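Local coordinates for protein transcriptional regulator (Thermus thermophilus, PDB 2H0A) that probably regulates transcription as a CcpA-type repressor of the LacI/GalR kind, through a ligand-binding core that resembles periplasmic binding proteins, at residues 117-122 against 158-163; 110-115 against 181-186. All blocks are in the same frame, centred on the assembly; numbering follows the deposited sequence.

Contact 1. Residues 117-122 against 158-163; sequences FAIAVE and YITRHS
Glu122, already past the end of its strand, still pairs with the neighbouring one: its N donates to Thr160 O at 2.7 Å, and its CB rests 3.4 Å from CG2 of Ile159. The two side chains lie side by side and point the same way, but Glu122 is poorly ordered and the placing of its side chain is tentative. Three further backbone bonds build the parallel ladder: Tyr158 N to Ala118 O, Ala120 N to Tyr158 O at 2.8 Å and nearly straight, and Thr160 N to Ala120 O. The pairing belongs to the C-terminal subdomain of a periplasmic-binding-protein-like fold, where strand 157-160 is an edge strand of its sheet within the chain and follows strand 116-121 through helix 133-147, a beta-alpha-beta crossover. On the face carrying Ile119 and Thr160, their CG2 methyls meet at 3.7 Å, that of Ile119 standing anti to its backbone N, and helix 164-175 packs on Ile119 and Tyr158. Where strand 157-160 has ended, CB of His162 lies 3.6 Å from CG1 of Val121, the last residue of the partner strand. Arg161 NH2 forms a salt bridge with Glu123, while Glu165 of the second subunit packs on Thr160.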
ATOM      1  N   PHE A 117      18.723 -13.457  11.082  1.00 35.05           N
ATOM      2  CA  PHE A 117      17.269 -13.442  10.979  1.00 34.32           C
ATOM      3  C   PHE A 117      16.893 -13.029   9.569  1.00 35.31           C
ATOM      4  O   PHE A 117      17.696 -12.442   8.845  1.00 35.82           O
ATOM      5  CB  PHE A 117      16.646 -12.437  11.954  1.00 31.88           C
ATOM      6  CG  PHE A 117      16.920 -12.727  13.399  1.00 29.17           C
ATOM      7  CD1 PHE A 117      18.088 -12.284  14.000  1.00 28.15           C
ATOM      8  CD2 PHE A 117      16.001 -13.441  14.162  1.00 29.37           C
ATOM      9  CE1 PHE A 117      18.340 -12.538  15.334  1.00 29.76           C
ATOM     10  CE2 PHE A 117      16.243 -13.703  15.500  1.00 30.60           C
ATOM     11  CZ  PHE A 117      17.420 -13.249  16.089  1.00 30.91           C
ATOM     12  N   ALA A 118      15.657 -13.326   9.192  1.00 35.90           N
ATOM     13  CA  ALA A 118      15.167 -12.986   7.872  1.00 36.84           C
ATOM     14  C   ALA A 118      13.733 -12.471   7.942  1.00 37.48           C
ATOM     15  O   ALA A 118      12.953 -12.859   8.824  1.00 35.94           O
ATOM     16  CB  ALA A 118      15.243 -14.203   6.963  1.00 36.09           C
ATOM     17  N   ILE A 119      13.400 -11.584   7.011  1.00 39.23           N
ATOM     18  CA  ILE A 119      12.064 -11.018   6.937  1.00 41.22           C
ATOM     19  C   ILE A 119      11.457 -11.465   5.610  1.00 43.27           C
ATOM     20  O   ILE A 119      12.055 -11.283   4.548  1.00 43.59           O
ATOM     21  CB  ILE A 119      12.091  -9.464   7.007  1.00 40.02           C
ATOM     22  CG1 ILE A 119      12.852  -9.009   8.254  1.00 40.72           C
ATOM     23  CG2 ILE A 119      10.668  -8.917   7.063  1.00 39.55           C
ATOM     24  CD1 ILE A 119      12.915  -7.521   8.431  1.00 41.38           C
ATOM     25  N   ALA A 120      10.276 -12.072   5.688  1.00 45.15           N
ATOM     26  CA  ALA A 120       9.577 -12.554   4.509  1.00 47.06           C
ATOM     27  C   ALA A 120       8.336 -11.710   4.254  1.00 49.52           C
ATOM     28  O   ALA A 120       7.489 -11.544   5.135  1.00 48.16           O
ATOM     29  CB  ALA A 120       9.194 -14.013   4.701  1.00 45.96           C
ATOM     30  N   VAL A 121       8.235 -11.170   3.047  1.00 54.14           N
ATOM     31  CA  VAL A 121       7.096 -10.340   2.681  1.00 59.60           C
ATOM     32  C   VAL A 121       5.901 -11.201   2.280  1.00 64.64           C
ATOM     33  O   VAL A 121       6.010 -12.083   1.425  1.00 65.08           O
ATOM     34  CB  VAL A 121       7.455  -9.392   1.529  1.00 58.68           C
ATOM     35  CG1 VAL A 121       6.261  -8.524   1.179  1.00 58.36           C
ATOM     36  CG2 VAL A 121       8.648  -8.535   1.926  1.00 57.99           C
ATOM     37  N   GLU A 122       4.761 -10.926   2.909  1.00 70.09           N
ATOM     38  CA  GLU A 122       3.532 -11.671   2.671  1.00 74.78           C
ATOM     39  C   GLU A 122       2.395 -10.770   2.189  1.00 77.87           C
ATOM     40  O   GLU A 122       1.630 -10.235   2.992  1.00 78.66           O
ATOM     41  CB  GLU A 122       3.114 -12.377   3.968  1.00 76.08           C
ATOM     42  CG  GLU A 122       1.895 -13.286   3.862  1.00 78.94           C
ATOM     43  CD  GLU A 122       2.184 -14.572   3.112  1.00 80.35           C
ATOM     44  OE1 GLU A 122       3.106 -15.310   3.523  1.00 81.24           O
ATOM     45  OE2 GLU A 122       1.483 -14.847   2.114  1.00 81.71           O
ATOM     46  N   TYR A 158      10.546 -13.851  10.216  1.00 42.25           N
ATOM     47  CA  TYR A 158       9.442 -12.969  10.548  1.00 40.73           C
ATOM     48  C   TYR A 158       8.690 -12.684   9.273  1.00 41.02           C
ATOM     49  O   TYR A 158       9.284 -12.342   8.255  1.00 40.96           O
ATOM     50  CB  TYR A 158       9.928 -11.654  11.145  1.00 40.35           C
ATOM     51  CG  TYR A 158       8.814 -10.848  11.785  1.00 40.59           C
ATOM     52  CD1 TYR A 158       8.345 -11.159  13.056  1.00 38.91           C
ATOM     53  CD2 TYR A 158       8.233  -9.773  11.118  1.00 41.32           C
ATOM     54  CE1 TYR A 158       7.338 -10.423  13.647  1.00 38.11           C
ATOM     55  CE2 TYR A 158       7.220  -9.031  11.703  1.00 40.69           C
ATOM     56  CZ  TYR A 158       6.778  -9.360  12.968  1.00 40.02           C
ATOM     57  OH  TYR A 158       5.774  -8.615  13.556  1.00 40.91           O
ATOM     58  N   ILE A 159       7.375 -12.838   9.331  1.00 41.63           N
ATOM     59  CA  ILE A 159       6.538 -12.593   8.174  1.00 41.80           C
ATOM     60  C   ILE A 159       5.759 -11.299   8.395  1.00 41.65           C
ATOM     61  O   ILE A 159       5.207 -11.070   9.476  1.00 42.14           O
ATOM     62  CB  ILE A 159       5.559 -13.769   7.957  1.00 42.02           C
ATOM     63  CG1 ILE A 159       6.339 -15.091   7.948  1.00 41.06           C
ATOM     64  CG2 ILE A 159       4.810 -13.590   6.643  1.00 40.67           C
ATOM     65  CD1 ILE A 159       5.472 -16.328   7.929  1.00 37.96           C
ATOM     66  N   THR A 160       5.720 -10.451   7.373  1.00 41.48           N
ATOM     67  CA  THR A 160       5.009  -9.184   7.473  1.00 40.76           C
ATOM     68  C   THR A 160       4.711  -8.581   6.097  1.00 39.83           C
ATOM     69  O   THR A 160       4.867  -9.246   5.079  1.00 37.93           O
ATOM     70  CB  THR A 160       5.810  -8.176   8.351  1.00 40.88           C
ATOM     71  OG1 THR A 160       5.066  -6.963   8.488  1.00 41.40           O
ATOM     72  CG2 THR A 160       7.172  -7.878   7.744  1.00 39.93           C
ATOM     73  N   ARG A 161       4.271  -7.326   6.071  1.00 40.39           N
ATOM     74  CA  ARG A 161       3.939  -6.655   4.817  1.00 40.90           C
ATOM     75  C   ARG A 161       5.138  -5.888   4.279  1.00 39.95           C
ATOM     76  O   ARG A 161       6.108  -5.644   4.995  1.00 37.22           O
ATOM     77  CB  ARG A 161       2.779  -5.680   5.015  1.00 43.95           C
ATOM     78  CG  ARG A 161       1.639  -6.175   5.902  1.00 49.20           C
ATOM     79  CD  ARG A 161       0.682  -7.099   5.183  1.00 53.60           C
ATOM     80  NE  ARG A 161       0.209  -6.538   3.921  1.00 61.26           N
ATOM     81  CZ  ARG A 161      -0.340  -5.333   3.776  1.00 64.13           C
ATOM     82  NH1 ARG A 161      -0.492  -4.536   4.825  1.00 65.81           N
ATOM     83  NH2 ARG A 161      -0.739  -4.922   2.576  1.00 63.96           N
ATOM     84  N   HIS A 162       5.051  -5.504   3.008  1.00 39.49           N
ATOM     85  CA  HIS A 162       6.117  -4.769   2.343  1.00 39.61           C
ATOM     86  C   HIS A 162       6.068  -3.291   2.721  1.00 39.98           C
ATOM     87  O   HIS A 162       5.591  -2.457   1.965  1.00 40.84           O
ATOM     88  CB  HIS A 162       5.997  -4.964   0.825  1.00 37.68           C
ATOM     89  CG  HIS A 162       7.031  -4.227   0.025  1.00 39.99           C
ATOM     90  ND1 HIS A 162       6.763  -3.044  -0.627  1.00 40.31           N
ATOM     91  CD2 HIS A 162       8.330  -4.514  -0.231  1.00 40.89           C
ATOM     92  CE1 HIS A 162       7.853  -2.631  -1.253  1.00 40.01           C
ATOM     93  NE2 HIS A 162       8.816  -3.504  -1.029  1.00 40.81           N
ATOM     94  N   SER A 163       6.572  -2.977   3.910  1.00 41.07           N
ATOM     95  CA  SER A 163       6.594  -1.603   4.413  1.00 40.61           C
ATOM     96  C   SER A 163       7.719  -1.415   5.412  1.00 40.19           C
ATOM     97  O   SER A 163       8.340  -2.379   5.870  1.00 39.85           O
ATOM     98  CB  SER A 163       5.276  -1.255   5.112  1.00 41.74           C
ATOM     99  OG  SER A 163       5.130  -1.972   6.330  1.00 42.10           O
TER

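Contact 2. Residues 110-115 against 181-186; sequences ARFPGP and PLNVFA
Asn183 meets the 110-115 loop with both its side-chain amide and its backbone N. ND2 donates to Pro113 O at 3.0 Å in a bent bond, reaching that carbonyl from above its plane, 49° out. Gly114 O also lies 3.0 Å from ND2. The backbone N of Asn183 makes a much straighter bond to Pro115 O, 3.1 Å away. CG of Asn183 stands anti to its carbonyl carbon (chi1 -51°), and the side chains of Asn183 and Phe112 cross at about a right angle, ring and amide planes 63° apart, with OD1 of Asn183 3.5 Å from CB of Phe112. The loop leads from helix 99-109 into strand 116-121, and the bond to Pro115 O is part of the parallel pairing of that strand with 182-185, at the N-terminal ends of two adjacent inner strands of the periplasmic-binding-protein-like sheet. Pro181, which follows a cis peptide bond, turns its O to CA of Gly114 at 3.3 Å in a CA-H...O contact, and Gly114 adopts a positive phi. Arg150 also grips the loop: its NH1 bonds Ala110 O and Phe112 O, and its NH2 binds Gly114 O weakly.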
ATOM      1  N   ALA A 110      26.360 -15.053   6.304  1.00 39.34           N
ATOM      2  CA  ALA A 110      26.993 -16.175   6.972  1.00 39.28           C
ATOM      3  C   ALA A 110      28.433 -15.859   7.370  1.00 40.79           C
ATOM      4  O   ALA A 110      29.110 -16.686   7.967  1.00 43.40           O
ATOM      5  CB  ALA A 110      26.970 -17.378   6.059  1.00 36.20           C
ATOM      6  N   ARG A 111      28.904 -14.664   7.054  1.00 41.37           N
ATOM      7  CA  ARG A 111      30.277 -14.307   7.370  1.00 41.99           C
ATOM      8  C   ARG A 111      30.362 -13.356   8.553  1.00 42.95           C
ATOM      9  O   ARG A 111      31.425 -12.798   8.828  1.00 43.05           O
ATOM     10  CB  ARG A 111      30.925 -13.663   6.147  1.00 43.68           C
ATOM     11  CG  ARG A 111      30.720 -14.440   4.850  1.00 46.92           C
ATOM     12  CD  ARG A 111      31.243 -13.661   3.661  1.00 50.18           C
ATOM     13  NE  ARG A 111      32.662 -13.372   3.826  1.00 55.52           N
ATOM     14  CZ  ARG A 111      33.311 -12.398   3.200  1.00 57.15           C
ATOM     15  NH1 ARG A 111      32.667 -11.605   2.356  1.00 56.89           N
ATOM     16  NH2 ARG A 111      34.604 -12.212   3.434  1.00 59.07           N
ATOM     17  N   PHE A 112      29.247 -13.183   9.257  1.00 44.05           N
ATOM     18  CA  PHE A 112      29.195 -12.273  10.402  1.00 42.99           C
ATOM     19  C   PHE A 112      28.781 -12.907  11.726  1.00 42.68           C
ATOM     20  O   PHE A 112      28.088 -13.920  11.763  1.00 41.15           O
ATOM     21  CB  PHE A 112      28.229 -11.115  10.119  1.00 43.18           C
ATOM     22  CG  PHE A 112      28.567 -10.323   8.898  1.00 42.68           C
ATOM     23  CD1 PHE A 112      28.348 -10.848   7.626  1.00 43.50           C
ATOM     24  CD2 PHE A 112      29.104  -9.049   9.018  1.00 40.99           C
ATOM     25  CE1 PHE A 112      28.659 -10.111   6.488  1.00 43.99           C
ATOM     26  CE2 PHE A 112      29.418  -8.301   7.895  1.00 42.52           C
ATOM     27  CZ  PHE A 112      29.195  -8.833   6.620  1.00 43.40           C
ATOM     28  N   PRO A 113      29.212 -12.303  12.838  1.00 43.76           N
ATOM     29  CA  PRO A 113      28.902 -12.765  14.195  1.00 44.13           C
ATOM     30  C   PRO A 113      27.427 -12.497  14.545  1.00 44.89           C
ATOM     31  O   PRO A 113      26.786 -11.631  13.940  1.00 45.24           O
ATOM     32  CB  PRO A 113      29.848 -11.938  15.064  1.00 43.56           C
ATOM     33  CG  PRO A 113      30.991 -11.646  14.145  1.00 42.28           C
ATOM     34  CD  PRO A 113      30.305 -11.316  12.862  1.00 42.90           C
ATOM     35  N   GLY A 114      26.895 -13.235  15.516  1.00 44.06           N
ATOM     36  CA  GLY A 114      25.514 -13.039  15.917  1.00 42.96           C
ATOM     37  C   GLY A 114      24.530 -13.777  15.029  1.00 42.96           C
ATOM     38  O   GLY A 114      24.796 -13.955  13.839  1.00 43.64           O
ATOM     39  N   PRO A 115      23.376 -14.208  15.575  1.00 41.46           N
ATOM     40  CA  PRO A 115      22.321 -14.938  14.861  1.00 39.89           C
ATOM     41  C   PRO A 115      21.763 -14.208  13.644  1.00 38.43           C
ATOM     42  O   PRO A 115      21.605 -12.992  13.641  1.00 38.69           O
ATOM     43  CB  PRO A 115      21.265 -15.148  15.935  1.00 39.86           C
ATOM     44  CG  PRO A 115      21.430 -13.926  16.779  1.00 41.64           C
ATOM     45  CD  PRO A 115      22.917 -13.845  16.926  1.00 40.43           C
ATOM     46  N   PRO A 181      25.418  -8.235  18.650  1.00 44.72           N
ATOM     47  CA  PRO A 181      25.145  -7.990  17.236  1.00 43.87           C
ATOM     48  C   PRO A 181      24.245  -9.064  16.643  1.00 43.88           C
ATOM     49  O   PRO A 181      24.249 -10.214  17.090  1.00 43.78           O
ATOM     50  CB  PRO A 181      26.527  -8.034  16.617  1.00 43.06           C
ATOM     51  CG  PRO A 181      27.153  -9.151  17.380  1.00 44.22           C
ATOM     52  CD  PRO A 181      26.748  -8.845  18.820  1.00 43.56           C
ATOM     53  N   LEU A 182      23.469  -8.676  15.642  1.00 43.30           N
ATOM     54  CA  LEU A 182      22.607  -9.615  14.961  1.00 43.57           C
ATOM     55  C   LEU A 182      22.448  -9.182  13.508  1.00 42.52           C
ATOM     56  O   LEU A 182      22.552  -7.999  13.169  1.00 39.21           O
ATOM     57  CB  LEU A 182      21.244  -9.740  15.653  1.00 45.28           C
ATOM     58  CG  LEU A 182      20.294  -8.551  15.699  1.00 46.01           C
ATOM     59  CD1 LEU A 182      18.920  -9.022  16.111  1.00 47.58           C
ATOM     60  CD2 LEU A 182      20.825  -7.528  16.675  1.00 49.97           C
ATOM     61  N   ASN A 183      22.207 -10.165  12.652  1.00 41.95           N
ATOM     62  CA  ASN A 183      22.074  -9.931  11.233  1.00 41.21           C
ATOM     63  C   ASN A 183      20.654 -10.115  10.775  1.00 39.62           C
ATOM     64  O   ASN A 183      19.969 -11.038  11.210  1.00 39.17           O
ATOM     65  CB  ASN A 183      22.996 -10.884  10.494  1.00 43.16           C
ATOM     66  CG  ASN A 183      24.402 -10.834  11.031  1.00 43.53           C
ATOM     67  OD1 ASN A 183      25.087  -9.821  10.895  1.00 44.18           O
ATOM     68  ND2 ASN A 183      24.836 -11.918  11.664  1.00 43.38           N
ATOM     69  N   VAL A 184      20.230  -9.225   9.883  1.00 38.02           N
ATOM     70  CA  VAL A 184      18.883  -9.248   9.344  1.00 36.96           C
ATOM     71  C   VAL A 184      18.854  -9.193   7.817  1.00 36.81           C
ATOM     72  O   VAL A 184      19.518  -8.360   7.199  1.00 36.34           O
ATOM     73  CB  VAL A 184      18.048  -8.049   9.874  1.00 36.46           C
ATOM     74  CG1 VAL A 184      16.643  -8.083   9.268  1.00 35.25           C
ATOM     75  CG2 VAL A 184      17.986  -8.075  11.398  1.00 35.41           C
ATOM     76  N   PHE A 185      18.091 -10.100   7.220  1.00 35.97           N
ATOM     77  CA  PHE A 185      17.913 -10.116   5.781  1.00 35.68           C
ATOM     78  C   PHE A 185      16.491  -9.598   5.594  1.00 36.04           C
ATOM     79  O   PHE A 185      15.529 -10.348   5.731  1.00 35.40           O
ATOM     80  CB  PHE A 185      18.035 -11.535   5.210  1.00 35.56           C
ATOM     81  CG  PHE A 185      17.789 -11.610   3.725  1.00 34.71           C
ATOM     82  CD1 PHE A 185      18.131 -10.541   2.891  1.00 36.14           C
ATOM     83  CD2 PHE A 185      17.235 -12.742   3.155  1.00 34.74           C
ATOM     84  CE1 PHE A 185      17.923 -10.596   1.514  1.00 34.41           C
ATOM     85  CE2 PHE A 185      17.021 -12.816   1.773  1.00 36.72           C
ATOM     86  CZ  PHE A 185      17.366 -11.737   0.952  1.00 36.83           C
ATOM     87  N   ALA A 186      16.372  -8.305   5.295  1.00 36.29           N
ATOM     88  CA  ALA A 186      15.073  -7.661   5.112  1.00 35.80           C
ATOM     89  C   ALA A 186      14.223  -8.312   4.048  1.00 35.77           C
ATOM     90  O   ALA A 186      13.022  -8.478   4.234  1.00 37.73           O
ATOM     91  CB  ALA A 186      15.252  -6.195   4.790  1.00 36.44           C
TER

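How the contacts relate
From the N terminus, the chain leaves helix 99-109 through the 110-115 loop and enters strand 116-121, so the first segments of both contacts are almost continuous. It then passes through helix 133-147 to strand 157-160, where contact 1 closes the shorter loop, and through helix 164-175 to strand 182-185, where contact 2 closes the longer one around it. Strand 116-121 lies between 157-160 and 182-185 in the parallel part of a mixed sheet. The contacts meet directly there: Phe117 N lies 2.7 Å from Asn183 O and Ile119 N 2.8 Å from Phe185 O, both probable hydrogen bonds, while the contact centres are about 16 Å apart.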